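Local coordinates for protein Lys-gingipain catalytic subunit (Porphyromonas gingivalis, PDB 6I9A) that cleaves proteins after lysine as a cysteine peptidase of family C25, hydrolysing proteins such as haemoglobin, collagen and immunoglobulins, at residues S148-V153 against A370-N375; L154-A159 against A195-C200. All blocks are in the same frame, centred on the assembly; numbering follows the deposited sequence. Where two conformers were deposited one is given.

Interaction 1: residues S148-V153 against A370-N375; sequences SYLEKV and AMPKTN
Glu151 lays its side chain against Met371, and beside them Leu150 meets Pro372. In Glu151, CG stands anti to the carbonyl carbon (chi1 -57°) and the chain beyond it is extended, bringing the carboxylate obliquely across the methionine. Its OE1 lies 3.6 Å from Met371 CB. Met371 puts CG anti to its own backbone N, then bends at chi2 and chi3; the second bend turns CE back, to 3.8 Å from Glu151 CD. CB and CE of the same methionine both face one side of the carboxylate, a contact with carbon atoms of the methionine, its CB and its S-methyl.

Leu150 directs its CB at the other segment, and the side chain crosses that of Pro372 at about a right angle, its CD1 packing 3.7 Å from Pro372 CD. Tyr139 of helix 126-141 also touches this leucine.

The polar groups are joined through two waters. One donates to Leu150 O at 2.7 Å and to Ala370 O at 2.9 Å, tying the two carbonyls together. The other donates to Glu151 OE1 and accepts from Met371 N, so the carboxylate reaches the backbone N-H through a single water. Ala370 comes close as well: its CA lies 3.3 Å from Leu150 O in a CA-H...O contact.

Ser148 to Leu150 belong to a 3-10 segment, and strand 152-157 follows. This is loop-to-turn packing away from the annotated sites: the connection from strand 357-361 to strand 377-378, leading toward the C-terminal Ig-like domain, passes beside the turn that leads into strand 152-157 of the catalytic domain's mixed sheet.

Interaction 2: residues L154-A159 against A195-C200; sequences LLIAGA and APYTGC
Ile156 and Cys200 meet at the apolar centre, with Ile156 CD1 4.0 Å from Cys200 SG. The sulfur sits between its own backbone N and carbonyl carbon (chi1 62°), and both residues direct CB at the opposite segment. The other branch of the isoleucine, CG2, packs obliquely on the Tyr197 ring, 4.2 Å from CE1. Farther back along the strand, both methyls of Leu154 face the carbonyl oxygen of Cys200 from one side, CD1 and CD2 each 3.5 Å from Cys200 O. On the far flank of the tyrosine, Ala159 CB lies near CE2; the side chain of Ala159 is about 6 Å from that of His216, the inferred proton donor. Tyr192 of the neighbouring strand 188-192 touches Leu154, Tyr197 and Cys200, and Pro225 packs on the last two.

Tyr197 and Cys200 are the ends of a type II beta turn, closed by the bond from Cys200 N to Tyr197 O, and Gly199 takes the positive phi within it. The turn thus presents both side chains to the strand.

At the polar edge, Tyr197 OH donates to Ala157 O at 2.7 Å. The acceptor lies near the ring plane, at its edge, and the hydroxyl approaches in the carbonyl plane on a lone pair, at a C=O...donor angle of 139°. Next along the chain, Gly158 O is bonded to Asn164 ND2. Packing brings the ring and the strand end together, while the directional bond sets where the hydroxyl lies and satisfies Ala157 O.

In the fold
Strand 152-157 of the mixed sheet serves both contacts: interaction 1 at the turn where it begins, interaction 2 along its body and at its C-terminal end, with centres 23 Å apart. Interaction 2 is nested, along the chain, in the loop that interaction 1 closes. Interaction 1 is partly buried and joins segments 217 residues apart; it meets through water bridges, the Leu150-Pro372 contact and a carboxylate against methionine carbons, on the connection toward the C-terminal Ig-like domain. Interaction 2 is buried and more local, joining the strand to the loop between strand 188-192 and helix 202-206 by apolar packing and a direct hydrogen bond, close to the active site and the bound inhibitor.

Interaction 1: residues S148-V153 against A370-N375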
ATOM      1  N   SER A 148      20.812  -0.066  -3.839  1.00 11.35           N
ATOM      2  CA  SER A 148      20.893  -1.375  -4.502  1.00 11.78           C
ATOM      3  C   SER A 148      19.936  -2.417  -3.869  1.00 10.59           C
ATOM      4  O   SER A 148      19.591  -3.381  -4.547  1.00 11.02           O
ATOM      5  CB  SER A 148      22.318  -1.908  -4.503  1.00 15.06           C
ATOM      6  OG  SER A 148      22.678  -2.409  -3.235  1.00 16.69           O
ATOM      7  N   TYR A 149      19.527  -2.226  -2.612  1.00  9.85           N
ATOM      8  CA  TYR A 149      18.618  -3.194  -1.970  1.00 10.32           C
ATOM      9  C   TYR A 149      17.297  -3.238  -2.751  1.00  9.78           C
ATOM     10  O   TYR A 149      16.566  -4.221  -2.657  1.00 11.31           O
ATOM     11  CB  TYR A 149      18.430  -2.925  -0.479  1.00 11.23           C
ATOM     12  CG  TYR A 149      17.223  -2.083  -0.119  1.00 10.33           C
ATOM     13  CD1 TYR A 149      17.240  -0.693  -0.259  1.00 11.19           C
ATOM     14  CD2 TYR A 149      16.060  -2.676   0.348  1.00 10.08           C
ATOM     15  CE1 TYR A 149      16.130   0.074   0.057  1.00 11.42           C
ATOM     16  CE2 TYR A 149      14.937  -1.925   0.658  1.00 10.48           C
ATOM     17  CZ  TYR A 149      14.979  -0.546   0.526  1.00 10.22           C
ATOM     18  OH  TYR A 149      13.896   0.255   0.818  1.00 10.63           O
ATOM     19  N   LEU A 150      16.947  -2.149  -3.424  1.00  9.27           N
ATOM     20  CA  LEU A 150      15.691  -2.064  -4.172  1.00 10.09           C
ATOM     21  C   LEU A 150      15.676  -3.059  -5.339  1.00 10.18           C
ATOM     22  O   LEU A 150      14.599  -3.400  -5.863  1.00 11.49           O
ATOM     23  CB  LEU A 150      15.508  -0.644  -4.706  1.00  9.67           C
ATOM     24  CG  LEU A 150      15.297   0.413  -3.644  1.00 10.14           C
ATOM     25  CD1 LEU A 150      15.235   1.798  -4.246  1.00 11.24           C
ATOM     26  CD2 LEU A 150      14.007   0.157  -2.846  1.00 10.60           C
ATOM     27  N   GLU A 151      16.845  -3.595  -5.730  1.00 10.27           N
ATOM     28  CA  GLU A 151      16.982  -4.515  -6.855  1.00  9.99           C
ATOM     29  C   GLU A 151      16.899  -5.971  -6.398  1.00  9.08           C
ATOM     30  O   GLU A 151      17.227  -6.876  -7.188  1.00  9.89           O
ATOM     31  CB  GLU A 151      18.310  -4.254  -7.590  1.00 11.04           C
ATOM     32  CG  GLU A 151      18.389  -2.790  -8.066  1.00 12.27           C
ATOM     33  CD  GLU A 151      19.735  -2.460  -8.696  1.00 12.10           C
ATOM     34  OE1 GLU A 151      19.751  -2.051  -9.877  1.00 14.86           O
ATOM     35  OE2 GLU A 151      20.782  -2.627  -8.007  1.00 14.50           O
ATOM     36  N   LYS A 152      16.435  -6.202  -5.174  1.00  9.19           N
ATOM     37  CA  LYS A 152      16.448  -7.544  -4.581  0.50  9.71           C
ATOM     38  C   LYS A 152      15.099  -7.857  -3.963  1.00  9.50           C
ATOM     39  O   LYS A 152      14.457  -6.957  -3.400  1.00 10.68           O
ATOM     40  CB  LYS A 152      17.556  -7.606  -3.514  0.50 10.23           C
ATOM     41  CG  LYS A 152      18.893  -7.032  -4.028  0.50 11.10           C
ATOM     42  CD  LYS A 152      20.004  -7.191  -3.014  0.50 12.03           C
ATOM     43  CE  LYS A 152      21.274  -6.512  -3.492  0.50 13.17           C
ATOM     44  NZ  LYS A 152      22.290  -6.481  -2.420  0.50 15.93           N
ATOM     45  N   VAL A 153      14.674  -9.129  -4.033  1.00  9.46           N
ATOM     46  CA  VAL A 153      13.389  -9.549  -3.465  1.00  9.34           C
ATOM     47  C   VAL A 153      13.573 -10.910  -2.831  1.00  9.18           C
ATOM     48  O   VAL A 153      14.541 -11.633  -3.147  1.00  9.43           O
ATOM     49  CB  VAL A 153      12.220  -9.585  -4.491  1.00 10.38           C
ATOM     50  CG1 VAL A 153      12.005  -8.223  -5.139  1.00 11.25           C
ATOM     51  CG2 VAL A 153      12.409 -10.671  -5.551  1.00 11.21           C
ATOM     52  N   ALA A 370      12.283  -2.705  -8.831  1.00 10.40           N
ATOM     53  CA  ALA A 370      13.752  -2.700  -8.977  1.00 10.59           C
ATOM     54  C   ALA A 370      14.247  -1.229  -8.854  1.00 10.40           C
ATOM     55  O   ALA A 370      13.655  -0.473  -8.076  1.00 10.58           O
ATOM     56  CB  ALA A 370      14.190  -3.413 -10.255  1.00 11.15           C
ATOM     57  N   MET A 371      15.371  -0.860  -9.499  1.00 10.85           N
ATOM     58  CA  MET A 371      15.879   0.491  -9.272  1.00 10.45           C
ATOM     59  C   MET A 371      14.978   1.524  -9.935  1.00 10.74           C
ATOM     60  O   MET A 371      14.803   1.507 -11.148  1.00 11.20           O
ATOM     61  CB  MET A 371      17.295   0.622  -9.821  1.00 11.70           C
ATOM     62  CG  MET A 371      17.918   1.985  -9.553  1.00 12.75           C
ATOM     63  SD  MET A 371      18.277   2.295  -7.819  1.00 14.05           S
ATOM     64  CE  MET A 371      19.616   1.129  -7.534  1.00 14.93           C
ATOM     65  N   PRO A 372      14.445   2.492  -9.183  1.00 10.47           N
ATOM     66  CA  PRO A 372      13.574   3.498  -9.834  1.00 10.90           C
ATOM     67  C   PRO A 372      14.396   4.413 -10.760  1.00 10.64           C
ATOM     68  O   PRO A 372      15.610   4.588 -10.595  1.00 11.78           O
ATOM     69  CB  PRO A 372      12.961   4.258  -8.662  1.00 11.73           C
ATOM     70  CG  PRO A 372      14.006   4.087  -7.530  1.00 11.91           C
ATOM     71  CD  PRO A 372      14.491   2.661  -7.719  1.00 11.58           C
ATOM     72  N   LYS A 373      13.719   4.953 -11.759  1.00 11.52           N
ATOM     73  CA  LYS A 373      14.322   5.812 -12.765  1.00 12.20           C
ATOM     74  C   LYS A 373      14.516   7.217 -12.265  1.00 11.92           C
ATOM     75  O   LYS A 373      13.891   7.662 -11.309  1.00 12.15           O
ATOM     76  CB  LYS A 373      13.429   5.818 -14.009  1.00 14.57           C
ATOM     77  CG  LYS A 373      13.416   4.416 -14.688  1.00 20.16           C
ATOM     78  CD  LYS A 373      12.456   4.306 -15.843  1.00 28.75           C
ATOM     79  CE  LYS A 373      11.017   4.087 -15.443  1.00 40.93           C
ATOM     80  NZ  LYS A 373      10.827   3.293 -14.197  1.00 48.34           N
ATOM     81  N   THR A 374      15.388   7.959 -12.951  1.00 12.28           N
ATOM     82  CA  THR A 374      15.618   9.362 -12.652  1.00 12.25           C
ATOM     83  C   THR A 374      14.700  10.173 -13.563  1.00 11.65           C
ATOM     84  O   THR A 374      14.697   9.970 -14.790  1.00 13.19           O
ATOM     85  CB  THR A 374      17.103   9.706 -12.871  1.00 14.37           C
ATOM     86  OG1 THR A 374      17.866   8.944 -11.932  1.00 15.81           O
ATOM     87  CG2 THR A 374      17.397  11.191 -12.601  1.00 16.35           C
ATOM     88  N   ASN A 375      13.920  11.073 -12.981  1.00 11.46           N
ATOM     89  CA  ASN A 375      12.937  11.804 -13.760  1.00 11.61           C
ATOM     90  C   ASN A 375      13.605  12.967 -14.508  1.00 12.61           C
ATOM     91  O   ASN A 375      14.736  13.358 -14.187  1.00 14.94           O
ATOM     92  CB  ASN A 375      11.812  12.334 -12.797  1.00 11.91           C
ATOM     93  CG  ASN A 375      10.458  12.391 -13.486  1.00 11.90           C
ATOM     94  OD1 ASN A 375      10.396  12.395 -14.722  1.00 12.72           O
ATOM     95  ND2 ASN A 375       9.375  12.449 -12.700  1.00 11.76           N
TER
HETATM   96  O   HOH W   1      12.293  -1.958  -5.971  1.00 14.36           O
HETATM   97  O   HOH W   2      17.416  -2.293 -11.258  1.00 14.54           O

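Interaction 2: residues L154-A159 against A195-C200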
ATOM      1  N   LEU A 154      12.621 -11.269  -1.945  1.00  8.67           N
ATOM      2  CA  LEU A 154      12.559 -12.579  -1.293  1.00  8.72           C
ATOM      3  C   LEU A 154      11.175 -13.164  -1.541  1.00  8.80           C
ATOM      4  O   LEU A 154      10.156 -12.562  -1.205  1.00  8.92           O
ATOM      5  CB  LEU A 154      12.812 -12.431   0.199  1.00  9.89           C
ATOM      6  CG  LEU A 154      12.667 -13.733   1.028  1.00  9.58           C
ATOM      7  CD1 LEU A 154      13.653 -14.825   0.589  1.00 10.02           C
ATOM      8  CD2 LEU A 154      12.780 -13.431   2.500  1.00 10.28           C
ATOM      9  N   LEU A 155      11.159 -14.376  -2.156  1.00  8.47           N
ATOM     10  CA  LEU A 155       9.907 -15.085  -2.514  1.00  8.37           C
ATOM     11  C   LEU A 155       9.957 -16.484  -1.944  1.00  8.36           C
ATOM     12  O   LEU A 155      10.937 -17.221  -2.183  1.00  9.18           O
ATOM     13  CB  LEU A 155       9.804 -15.141  -4.034  1.00  9.05           C
ATOM     14  CG  LEU A 155       9.836 -13.793  -4.775  1.00  9.18           C
ATOM     15  CD1 LEU A 155       9.857 -14.015  -6.292  1.00 11.82           C
ATOM     16  CD2 LEU A 155       8.603 -12.917  -4.388  1.00 11.32           C
ATOM     17  N   ILE A 156       8.946 -16.859  -1.159  1.00  8.51           N
ATOM     18  CA  ILE A 156       8.961 -18.168  -0.497  1.00  8.40           C
ATOM     19  C   ILE A 156       7.642 -18.882  -0.715  1.00  8.58           C
ATOM     20  O   ILE A 156       6.563 -18.353  -0.326  1.00  8.70           O
ATOM     21  CB  ILE A 156       9.185 -17.969   1.049  1.00  8.67           C
ATOM     22  CG1 ILE A 156      10.576 -17.318   1.295  1.00 10.15           C
ATOM     23  CG2 ILE A 156       9.082 -19.328   1.786  1.00  9.51           C
ATOM     24  CD1 ILE A 156      10.719 -16.827   2.719  1.00 12.30           C
ATOM     25  N   ALA A 157       7.721 -20.112  -1.265  1.00  8.25           N
ATOM     26  CA  ALA A 157       6.617 -21.052  -1.270  1.00  8.88           C
ATOM     27  C   ALA A 157       6.855 -21.944  -0.067  1.00  8.30           C
ATOM     28  O   ALA A 157       7.731 -22.847  -0.118  1.00  9.36           O
ATOM     29  CB  ALA A 157       6.580 -21.861  -2.562  1.00  9.53           C
ATOM     30  N   GLY A 158       6.210 -21.666   1.055  1.00  8.37           N
ATOM     31  CA  GLY A 158       6.463 -22.391   2.293  1.00  9.50           C
ATOM     32  C   GLY A 158       5.924 -23.798   2.299  1.00  8.57           C
ATOM     33  O   GLY A 158       5.370 -24.308   1.320  1.00  8.86           O
ATOM     34  N   ALA A 159       6.052 -24.424   3.463  1.00  9.36           N
ATOM     35  CA  ALA A 159       5.781 -25.858   3.595  1.00  9.79           C
ATOM     36  C   ALA A 159       4.311 -26.198   3.645  1.00 10.16           C
ATOM     37  O   ALA A 159       3.531 -25.564   4.354  1.00 10.15           O
ATOM     38  CB  ALA A 159       6.445 -26.382   4.862  1.00 11.54           C
ATOM     39  N   ALA A 195      11.734 -27.201   0.798  1.00 13.11           N
ATOM     40  CA  ALA A 195      12.814 -27.465   1.744  1.00 14.24           C
ATOM     41  C   ALA A 195      14.055 -27.979   1.003  1.00 15.81           C
ATOM     42  O   ALA A 195      13.946 -28.608  -0.054  1.00 17.29           O
ATOM     43  CB  ALA A 195      12.334 -28.497   2.761  1.00 16.98           C
ATOM     44  N   PRO A 196      15.271 -27.617   1.487  1.00 16.88           N
ATOM     45  CA  PRO A 196      15.531 -26.867   2.722  1.00 16.59           C
ATOM     46  C   PRO A 196      15.320 -25.366   2.581  1.00 15.02           C
ATOM     47  O   PRO A 196      15.711 -24.735   1.590  1.00 16.48           O
ATOM     48  CB  PRO A 196      17.010 -27.175   3.007  1.00 17.87           C
ATOM     49  CG  PRO A 196      17.598 -27.344   1.648  1.00 25.29           C
ATOM     50  CD  PRO A 196      16.536 -28.088   0.860  1.00 20.08           C
ATOM     51  N   TYR A 197      14.708 -24.809   3.603  1.00 12.74           N
ATOM     52  CA  TYR A 197      14.487 -23.355   3.692  1.00 11.49           C
ATOM     53  C   TYR A 197      15.584 -22.622   4.440  1.00 12.47           C
ATOM     54  O   TYR A 197      15.506 -21.394   4.604  1.00 12.55           O
ATOM     55  CB  TYR A 197      13.149 -23.091   4.386  1.00 11.66           C
ATOM     56  CG  TYR A 197      11.960 -23.565   3.578  1.00 10.63           C
ATOM     57  CD1 TYR A 197      11.539 -22.860   2.448  1.00 10.16           C
ATOM     58  CD2 TYR A 197      11.267 -24.714   3.935  1.00 11.08           C
ATOM     59  CE1 TYR A 197      10.432 -23.266   1.710  1.00  9.77           C
ATOM     60  CE2 TYR A 197      10.140 -25.125   3.219  1.00 10.60           C
ATOM     61  CZ  TYR A 197       9.742 -24.401   2.095  1.00  9.86           C
ATOM     62  OH  TYR A 197       8.643 -24.840   1.400  1.00 10.52           O
ATOM     63  N   THR A 198      16.561 -23.369   4.945  1.00 13.90           N
ATOM     64  CA  THR A 198      17.617 -22.829   5.777  1.00 14.92           C
ATOM     65  C   THR A 198      18.198 -21.522   5.258  1.00 13.24           C
ATOM     66  O   THR A 198      18.558 -21.438   4.070  1.00 15.61           O
ATOM     67  CB  THR A 198      18.741 -23.846   5.843  1.00 16.06           C
ATOM     68  OG1 THR A 198      18.169 -25.132   6.096  1.00 19.64           O
ATOM     69  CG2 THR A 198      19.744 -23.489   6.908  1.00 19.11           C
ATOM     70  N   GLY A 199      18.190 -20.510   6.116  1.00 16.19           N
ATOM     71  CA  GLY A 199      18.776 -19.211   5.816  1.00 15.36           C
ATOM     72  C   GLY A 199      17.901 -18.282   4.996  1.00 13.31           C
ATOM     73  O   GLY A 199      18.327 -17.168   4.678  1.00 13.68           O
ATOM     74  N   CYS A 200      16.663 -18.671   4.706  1.00 12.31           N
ATOM     75  CA  CYS A 200      15.840 -17.850   3.805  1.00 12.10           C
ATOM     76  C   CYS A 200      15.536 -16.455   4.341  1.00 10.92           C
ATOM     77  O   CYS A 200      15.334 -15.558   3.536  1.00 13.14           O
ATOM     78  CB  CYS A 200      14.546 -18.563   3.427  1.00 11.23           C
ATOM     79  SG  CYS A 200      13.446 -18.923   4.826  1.00 11.75           S
TER